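PDB 5GT9: oxidoreductase, short chain dehydrogenase/reductase family protein from Collinsella aerofaciens ATCC 25986, which catalyses the NADPH-dependent reduction of 7-oxolithocholate at its 7-oxo group, yielding ursodeoxycholate, as a homodimeric 7beta-hydroxysteroid dehydrogenase. Local coordinates for the NADP nicotinamide-adenine-dinucleotide phosphate site and the interface of chains A and B. Numbering follows the deposited sequence. Chains: chain A/B, Oxidoreductase, short chain dehydrogenase/reductase family protein.

Contact 1: the NADP nicotinamide-adenine-dinucleotide phosphate site. Residues chain A 15-21, 39-41, 65-68, 91-92, 114, 191-192; chain B 240, 243-244, 248, 256. With NAP (NADP nicotinamide-adenine-dinucleotide phosphate), chain C.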
# COMPACT_ATOMS: atom_id res chain seq x y z
N GLY A 15 10.02 7.19 -14.11
CA GLY A 15 9.06 6.31 -13.45
C GLY A 15 8.89 6.73 -12.02
O GLY A 15 9.46 6.10 -11.11
N ALA A 16 8.18 7.82 -11.78
CA ALA A 16 8.28 8.55 -10.52
C ALA A 16 7.09 8.48 -9.59
O ALA A 16 7.17 8.94 -8.44
CB ALA A 16 8.61 9.97 -10.79
N THR A 17 5.95 7.99 -10.10
CA THR A 17 4.68 8.31 -9.51
C THR A 17 4.45 7.62 -8.13
O THR A 17 3.87 8.21 -7.22
CB THR A 17 3.55 7.94 -10.45
OG1 THR A 17 3.88 8.35 -11.79
CG2 THR A 17 2.21 8.51 -9.94
N GLU A 18 5.00 6.41 -7.97
CA GLU A 18 4.78 5.65 -6.77
C GLU A 18 5.96 4.76 -6.50
O GLU A 18 6.96 4.76 -7.26
CB GLU A 18 3.52 4.79 -6.94
CG GLU A 18 2.34 5.22 -6.10
CD GLU A 18 2.41 4.73 -4.68
OE1 GLU A 18 1.64 5.21 -3.85
OE2 GLU A 18 3.29 3.88 -4.37
N GLY A 19 5.87 4.01 -5.41
CA GLY A 19 6.84 2.93 -5.12
C GLY A 19 8.24 3.47 -4.93
O GLY A 19 8.46 4.50 -4.23
N VAL A 20 9.19 2.78 -5.57
CA VAL A 20 10.57 3.16 -5.50
C VAL A 20 10.84 4.48 -6.20
O VAL A 20 11.65 5.25 -5.73
CB VAL A 20 11.48 2.04 -6.03
CG1 VAL A 20 12.92 2.46 -6.13
CG2 VAL A 20 11.29 0.81 -5.15
N GLY A 21 10.13 4.75 -7.30
CA GLY A 21 10.28 6.04 -7.98
C GLY A 21 9.91 7.21 -7.11
O GLY A 21 10.64 8.16 -7.05
N GLY A 39 6.31 10.14 -15.47
CA GLY A 39 5.41 9.00 -15.41
C GLY A 39 4.16 9.19 -16.21
O GLY A 39 4.01 10.18 -16.88
N ARG A 40 3.31 8.18 -16.22
CA ARG A 40 2.09 8.24 -17.06
C ARG A 40 0.94 8.99 -16.41
O ARG A 40 0.09 9.59 -17.11
CB ARG A 40 1.61 6.85 -17.48
CG ARG A 40 2.55 6.12 -18.41
CD ARG A 40 2.35 4.62 -18.37
NE ARG A 40 2.44 4.07 -17.02
CZ ARG A 40 2.15 2.80 -16.71
NH1 ARG A 40 1.80 1.94 -17.68
NH2 ARG A 40 2.21 2.40 -15.48
N ARG A 41 0.84 8.94 -15.08
CA ARG A 41 -0.29 9.52 -14.40
C ARG A 41 -0.01 10.99 -14.01
O ARG A 41 0.43 11.30 -12.89
CB ARG A 41 -0.64 8.74 -13.14
CG ARG A 41 -1.26 7.38 -13.43
CD ARG A 41 -1.42 6.46 -12.24
NE ARG A 41 -0.10 6.01 -11.75
CZ ARG A 41 0.08 5.30 -10.64
NH1 ARG A 41 1.33 4.92 -10.26
NH2 ARG A 41 -0.95 4.91 -9.94
N ALA A 65 4.97 10.92 -19.72
CA ALA A 65 5.49 10.11 -20.80
C ALA A 65 5.22 8.65 -20.54
O ALA A 65 5.11 8.20 -19.39
CB ALA A 65 6.99 10.29 -20.99
N ASP A 66 5.12 7.89 -21.61
CA ASP A 66 4.86 6.46 -21.53
C ASP A 66 5.99 5.74 -22.23
O ASP A 66 6.07 5.76 -23.49
CB ASP A 66 3.50 6.11 -22.16
CG ASP A 66 3.17 4.64 -22.06
OD1 ASP A 66 4.10 3.83 -21.80
OD2 ASP A 66 1.97 4.28 -22.21
N PHE A 67 6.89 5.14 -21.42
CA PHE A 67 8.14 4.57 -21.90
C PHE A 67 7.93 3.36 -22.80
O PHE A 67 8.89 2.84 -23.33
CB PHE A 67 9.02 4.16 -20.72
CG PHE A 67 9.36 5.28 -19.76
CD1 PHE A 67 9.37 6.60 -20.18
CD2 PHE A 67 9.67 5.01 -18.46
CE1 PHE A 67 9.69 7.62 -19.30
CE2 PHE A 67 9.98 6.02 -17.55
CZ PHE A 67 9.98 7.35 -17.98
N SER A 68 6.69 2.82 -22.86
CA SER A 68 6.36 1.71 -23.79
C SER A 68 6.19 2.18 -25.25
O SER A 68 6.16 1.36 -26.18
CB SER A 68 5.07 0.99 -23.36
OG SER A 68 3.88 1.79 -23.62
N VAL A 91 13.56 3.61 -13.24
CA VAL A 91 12.80 2.83 -12.29
C VAL A 91 11.71 2.04 -12.93
O VAL A 91 11.42 0.92 -12.50
CB VAL A 91 12.18 3.73 -11.24
CG1 VAL A 91 11.53 2.95 -10.14
CG2 VAL A 91 13.19 4.68 -10.65
N ALA A 92 11.07 2.59 -13.97
CA ALA A 92 9.92 1.94 -14.62
C ALA A 92 10.21 0.55 -15.11
O ALA A 92 11.30 0.27 -15.63
CB ALA A 92 9.43 2.79 -15.77
N VAL A 114 9.99 -0.55 -22.69
CA VAL A 114 10.10 -0.04 -21.30
C VAL A 114 11.46 -0.47 -20.71
O VAL A 114 12.21 0.34 -20.15
CB VAL A 114 8.98 -0.50 -20.36
CG1 VAL A 114 9.21 0.11 -18.97
CG2 VAL A 114 7.64 -0.01 -20.88
N THR A 191 4.54 -2.09 -0.97
CA THR A 191 3.72 -1.12 -1.64
C THR A 191 2.37 -1.14 -0.95
O THR A 191 2.12 -1.93 -0.03
CB THR A 191 3.66 -1.43 -3.15
OG1 THR A 191 3.26 -2.80 -3.34
CG2 THR A 191 5.03 -1.25 -3.77
N PRO A 192 1.46 -0.23 -1.34
CA PRO A 192 0.30 -0.04 -0.45
C PRO A 192 -0.60 -1.28 -0.31
O PRO A 192 -1.06 -1.55 0.78
CB PRO A 192 -0.47 1.11 -1.12
CG PRO A 192 0.65 1.92 -1.79
CD PRO A 192 1.62 0.86 -2.31
N SER B 240 -3.78 3.31 -5.77
CA SER B 240 -3.23 2.00 -5.90
C SER B 240 -4.25 1.01 -6.40
O SER B 240 -4.03 0.30 -7.38
CB SER B 240 -2.61 1.58 -4.55
OG SER B 240 -2.14 0.26 -4.58
N ASP B 243 -5.03 1.72 -10.07
CA ASP B 243 -4.00 1.24 -10.94
C ASP B 243 -4.09 -0.27 -11.14
O ASP B 243 -3.96 -0.78 -12.26
CB ASP B 243 -2.63 1.65 -10.38
CG ASP B 243 -1.51 1.56 -11.39
OD1 ASP B 243 -1.77 1.72 -12.58
OD2 ASP B 243 -0.36 1.34 -10.96
N TRP B 244 -4.29 -1.00 -10.06
CA TRP B 244 -4.42 -2.45 -10.19
C TRP B 244 -5.63 -2.82 -11.05
O TRP B 244 -5.53 -3.72 -11.90
CB TRP B 244 -4.55 -3.12 -8.83
CG TRP B 244 -3.29 -3.30 -8.14
CD1 TRP B 244 -2.86 -2.67 -6.96
CD2 TRP B 244 -2.26 -4.22 -8.48
NE1 TRP B 244 -1.61 -3.12 -6.61
CE2 TRP B 244 -1.25 -4.12 -7.48
CE3 TRP B 244 -2.09 -5.15 -9.50
CZ2 TRP B 244 -0.10 -4.89 -7.53
CZ3 TRP B 244 -0.97 -5.89 -9.55
CH2 TRP B 244 0.02 -5.78 -8.58
N HIS B 248 -3.89 -3.92 -14.80
CA HIS B 248 -3.35 -5.23 -14.51
C HIS B 248 -4.44 -6.27 -14.60
O HIS B 248 -5.61 -5.96 -14.40
CB HIS B 248 -2.72 -5.22 -13.11
CG HIS B 248 -1.55 -4.31 -13.02
ND1 HIS B 248 -0.27 -4.73 -13.27
CD2 HIS B 248 -1.48 -2.98 -12.78
CE1 HIS B 248 0.55 -3.71 -13.17
NE2 HIS B 248 -0.15 -2.63 -12.86
N TYR B 256 0.78 -11.05 -6.96
CA TYR B 256 1.49 -10.01 -6.21
C TYR B 256 1.17 -10.05 -4.72
O TYR B 256 2.07 -9.91 -3.87
CB TYR B 256 1.26 -8.62 -6.79
CG TYR B 256 2.16 -7.54 -6.26
CD1 TYR B 256 3.48 -7.47 -6.70
CD2 TYR B 256 1.72 -6.61 -5.32
CE1 TYR B 256 4.35 -6.47 -6.24
CE2 TYR B 256 2.60 -5.63 -4.83
CZ TYR B 256 3.90 -5.56 -5.30
OH TYR B 256 4.81 -4.57 -4.80
PA NAP C . 7.81 1.30 -9.14
O1A NAP C . 8.78 1.95 -8.21
O2A NAP C . 7.97 -0.07 -9.70
O5B NAP C . 7.61 2.14 -10.55
C5B NAP C . 7.66 3.54 -10.41
C4B NAP C . 6.65 4.16 -11.35
O4B NAP C . 7.11 4.02 -12.66
C3B NAP C . 5.22 3.57 -11.37
O3B NAP C . 4.46 4.07 -10.24
C2B NAP C . 4.73 4.05 -12.71
O2B NAP C . 3.89 5.22 -12.54
C1B NAP C . 6.04 4.39 -13.50
N9A NAP C . 6.01 3.69 -14.78
C8A NAP C . 5.74 2.37 -14.96
N7A NAP C . 5.61 2.09 -16.27
C5A NAP C . 5.90 3.26 -16.93
C6A NAP C . 5.91 3.65 -18.35
N6A NAP C . 5.66 2.70 -19.28
N1A NAP C . 6.21 4.95 -18.62
C2A NAP C . 6.45 5.83 -17.63
N3A NAP C . 6.40 5.56 -16.31
C4A NAP C . 6.12 4.30 -15.96
O3 NAP C . 6.44 1.56 -8.39
PN NAP C . 5.07 0.74 -8.34
O1N NAP C . 4.81 0.81 -6.86
O2N NAP C . 4.10 1.37 -9.25
O5D NAP C . 5.32 -0.79 -8.49
C5D NAP C . 5.01 -1.52 -9.62
C4D NAP C . 4.97 -2.92 -9.03
O4D NAP C . 3.99 -3.04 -7.98
C3D NAP C . 4.53 -3.74 -10.18
O3D NAP C . 4.94 -5.10 -9.95
C2D NAP C . 3.04 -3.59 -10.10
O2D NAP C . 2.56 -4.86 -10.49
C1D NAP C . 2.75 -3.29 -8.62
N1N NAP C . 1.74 -2.25 -8.43
C2N NAP C . 1.90 -1.34 -7.48
C3N NAP C . 0.95 -0.35 -7.26
C7N NAP C . 1.15 0.69 -6.21
O7N NAP C . 0.15 1.25 -5.75
N7N NAP C . 2.40 1.05 -5.79
C4N NAP C . -0.22 -0.36 -8.00
C5N NAP C . -0.37 -1.33 -8.98
C6N NAP C . 0.62 -2.26 -9.17
P2B NAP C . 2.77 5.59 -13.71
O1X NAP C . 1.79 4.39 -13.66
O2X NAP C . 3.50 5.60 -15.01
O3X NAP C . 2.16 6.87 -13.22
O HOH W 1 -0.72 3.70 -7.32
O HOH W 2 -0.60 3.90 -14.30
O HOH W 3 1.43 2.33 -8.83
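NADP lies across the Rossmann-type fold of chain A, with the C-terminal part of chain B closing over its nicotinamide end. In the glycine-rich turn, the backbone N of A:Val20 gives a hydrogen bond of 2.8 Å to NAP O1A on the adenosine-side phosphate, at the start of helix 19-30, and A:Gly21 N adds a second to the same oxygen. The 2'-phosphate is held by two consecutive arginines, A:Arg40 and A:Arg41, with A:Thr17, which probably underlies the preference for NADP. Along A:Arg40, CB and CG run past O2X, CD passes over C6A of the adenine, and the chain bends at chi3 (-54°) so that NE, 2.7 Å from NAP O2X, bonds in the guanidinium plane. CZ lies about equally far from O1X and O2X, NH1 is nearest adenine N7A, and NH2 takes O1X at a tilt, completing a side-on, two-nitrogen grip while the guanidinium covers the purine as a cation-pi partner. A:Arg41 NE comes nearly straight to O3X (174° at H), which A:Thr17 OG1 also meets; the backbone N of A:Arg41 gives this oxygen a further hydrogen bond.

The adenine is read by A:Phe67, whose backbone N points at NAP N1A at 2.9 Å and whose ring stacks on the six-membered ring; A:Ala92 CB touches the five-membered ring. B:Trp244 lays its indole nearly parallel to the nicotinamide. B:Asp243 stacks its carboxylate on the A:Arg41 guanidinium in a long salt bridge between the chains, NH2 to OD2 3.8 Å. NAP N7N donates to A:Glu18 OE2 from above the carboxylate plane. B:Ser240 OG, anti to its backbone N, donates to the carboxamide NAP O7N at 2.8 Å.

Contact 2: the interface of chains A and B. Residues chain A 190, 195, 213, 215-216; chain B 202-203, 206-207, 210.
Helix 202-208 of chain B, with the loop just after it, packs against the start of helix 214-224 of chain A, the loop residue A:Thr213 before that helix, and the short helix 192-195. The contact is carried by van der Waals packing, and no polar atom of one chain comes within bonding distance of the other in this patch. B:Ala206 is the centre: its CB points at A:Thr213, 3.7 Å from methyl CG2 and also beside OG1. CG2 reaches on to one branch of B:Val207, CG2, at 4.0 Å, the two side chains crossing obliquely. Further along, methyl CD1 of A:Leu195 meets CD1 of B:Ile210 at 3.6 Å, tip to tip, with the two side chains crossing at about a right angle; B:Ile210 has CG1 in the crowded position between backbone N and carbonyl carbon (chi1 60°).

A:Thr213 is held by its own chain. Its OG1 sits in the crowded position too (chi1 59°), donates to A:Glu216 OE1 at 2.9 Å through that oxygen's anti lone pair, and accepts from A:Glu216 N. The A:Thr213 backbone N meets the same OE1 at 2.8 Å, nearly straight, from above the carboxylate plane. This reciprocal capping fixes the methyl towards chain B and leaves OE2 over B:Gln203, 3.5 Å from its CA. An alanine at A:Glu216 removes the carboxylate and both bonds to OE1, and would probably loosen A:Thr213 and the packing over B:Gln203. The patch sits at the N-terminal end of helix 214-224, where the segments that follow strand 179-186 in the two subunits pack together through different residues.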
# COMPACT_ATOMS: atom_id res chain seq x y z
N LEU A 190 7.49 -3.16 -0.23
CA LEU A 190 6.21 -2.96 0.46
C LEU A 190 5.45 -1.78 -0.09
O LEU A 190 5.66 -0.63 0.32
CB LEU A 190 6.42 -2.73 1.94
CG LEU A 190 7.09 -3.93 2.65
CD1 LEU A 190 7.60 -3.54 4.01
CD2 LEU A 190 6.04 -5.05 2.76
N LEU A 195 1.28 -4.21 1.66
CA LEU A 195 1.32 -3.92 3.06
C LEU A 195 0.05 -4.32 3.75
O LEU A 195 0.08 -4.74 4.90
CB LEU A 195 1.59 -2.44 3.35
CG LEU A 195 3.02 -2.05 3.69
CD1 LEU A 195 3.11 -0.54 3.88
CD2 LEU A 195 3.57 -2.76 4.93
N THR A 213 10.61 -1.41 2.58
CA THR A 213 9.88 -0.31 2.08
C THR A 213 10.71 0.36 0.98
O THR A 213 11.93 0.29 0.99
CB THR A 213 9.59 0.77 3.14
OG1 THR A 213 10.81 1.25 3.68
CG2 THR A 213 8.66 0.23 4.22
N GLU A 215 11.43 3.41 0.85
CA GLU A 215 12.36 4.30 1.51
C GLU A 215 13.65 3.60 1.91
O GLU A 215 14.72 4.10 1.69
CB GLU A 215 11.68 4.94 2.76
CG GLU A 215 12.63 5.93 3.41
CD GLU A 215 12.14 6.55 4.71
OE1 GLU A 215 12.75 7.58 5.08
OE2 GLU A 215 11.20 6.04 5.33
N GLU A 216 13.54 2.43 2.49
CA GLU A 216 14.73 1.64 2.88
C GLU A 216 15.63 1.29 1.70
O GLU A 216 16.85 1.32 1.85
CB GLU A 216 14.28 0.37 3.57
CG GLU A 216 13.77 0.57 4.95
CD GLU A 216 13.13 -0.68 5.47
OE1 GLU A 216 11.98 -0.99 5.03
OE2 GLU A 216 13.79 -1.37 6.27
N PRO B 202 14.50 1.18 12.11
CA PRO B 202 14.00 1.76 10.85
C PRO B 202 13.16 0.79 9.95
O PRO B 202 12.40 1.26 9.10
CB PRO B 202 15.29 2.21 10.14
CG PRO B 202 16.38 1.40 10.74
CD PRO B 202 15.97 1.11 12.15
N GLN B 203 13.32 -0.52 10.14
CA GLN B 203 12.48 -1.54 9.47
C GLN B 203 11.01 -1.32 9.79
O GLN B 203 10.14 -1.63 8.95
CB GLN B 203 12.89 -2.96 9.87
CG GLN B 203 14.10 -3.50 9.11
CD GLN B 203 14.54 -4.89 9.56
OE1 GLN B 203 14.22 -5.31 10.66
NE2 GLN B 203 15.28 -5.59 8.73
N ALA B 206 9.86 3.00 8.89
CA ALA B 206 9.52 3.31 7.50
C ALA B 206 8.03 3.08 7.19
O ALA B 206 7.40 3.82 6.42
CB ALA B 206 10.38 2.48 6.56
N VAL B 207 7.50 2.05 7.82
CA VAL B 207 6.07 1.70 7.69
C VAL B 207 5.23 2.75 8.42
O VAL B 207 4.28 3.24 7.87
CB VAL B 207 5.79 0.29 8.22
CG1 VAL B 207 4.29 -0.02 8.21
CG2 VAL B 207 6.54 -0.79 7.41
N ILE B 210 4.23 5.57 6.18
CA ILE B 210 3.34 5.42 5.07
C ILE B 210 1.96 4.90 5.48
O ILE B 210 1.09 4.76 4.62
CB ILE B 210 3.98 4.57 3.93
CG1 ILE B 210 4.35 3.16 4.40
CG2 ILE B 210 5.21 5.31 3.41
CD1 ILE B 210 5.12 2.35 3.36

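Contact 1 and contact 2 lie about 18 Å apart, measured between the centres of their C-alpha atoms, and both join the two subunits of the homodimer. They share no residue, but helix 192-195 of chain A links them: A:Pro192 borders the nicotinamide in contact 1, and A:Leu195 packs in contact 2. The centre of contact 1 lies about 12 Å from the catalytic A:Tyr156, that of contact 2 about 18 Å. The chain B residues of contact 1 belong to the C-terminal 27 residues, which activity absolutely requires, so dimer assembly is likely to help complete each active site, contact 2 probably holding the subunits in register.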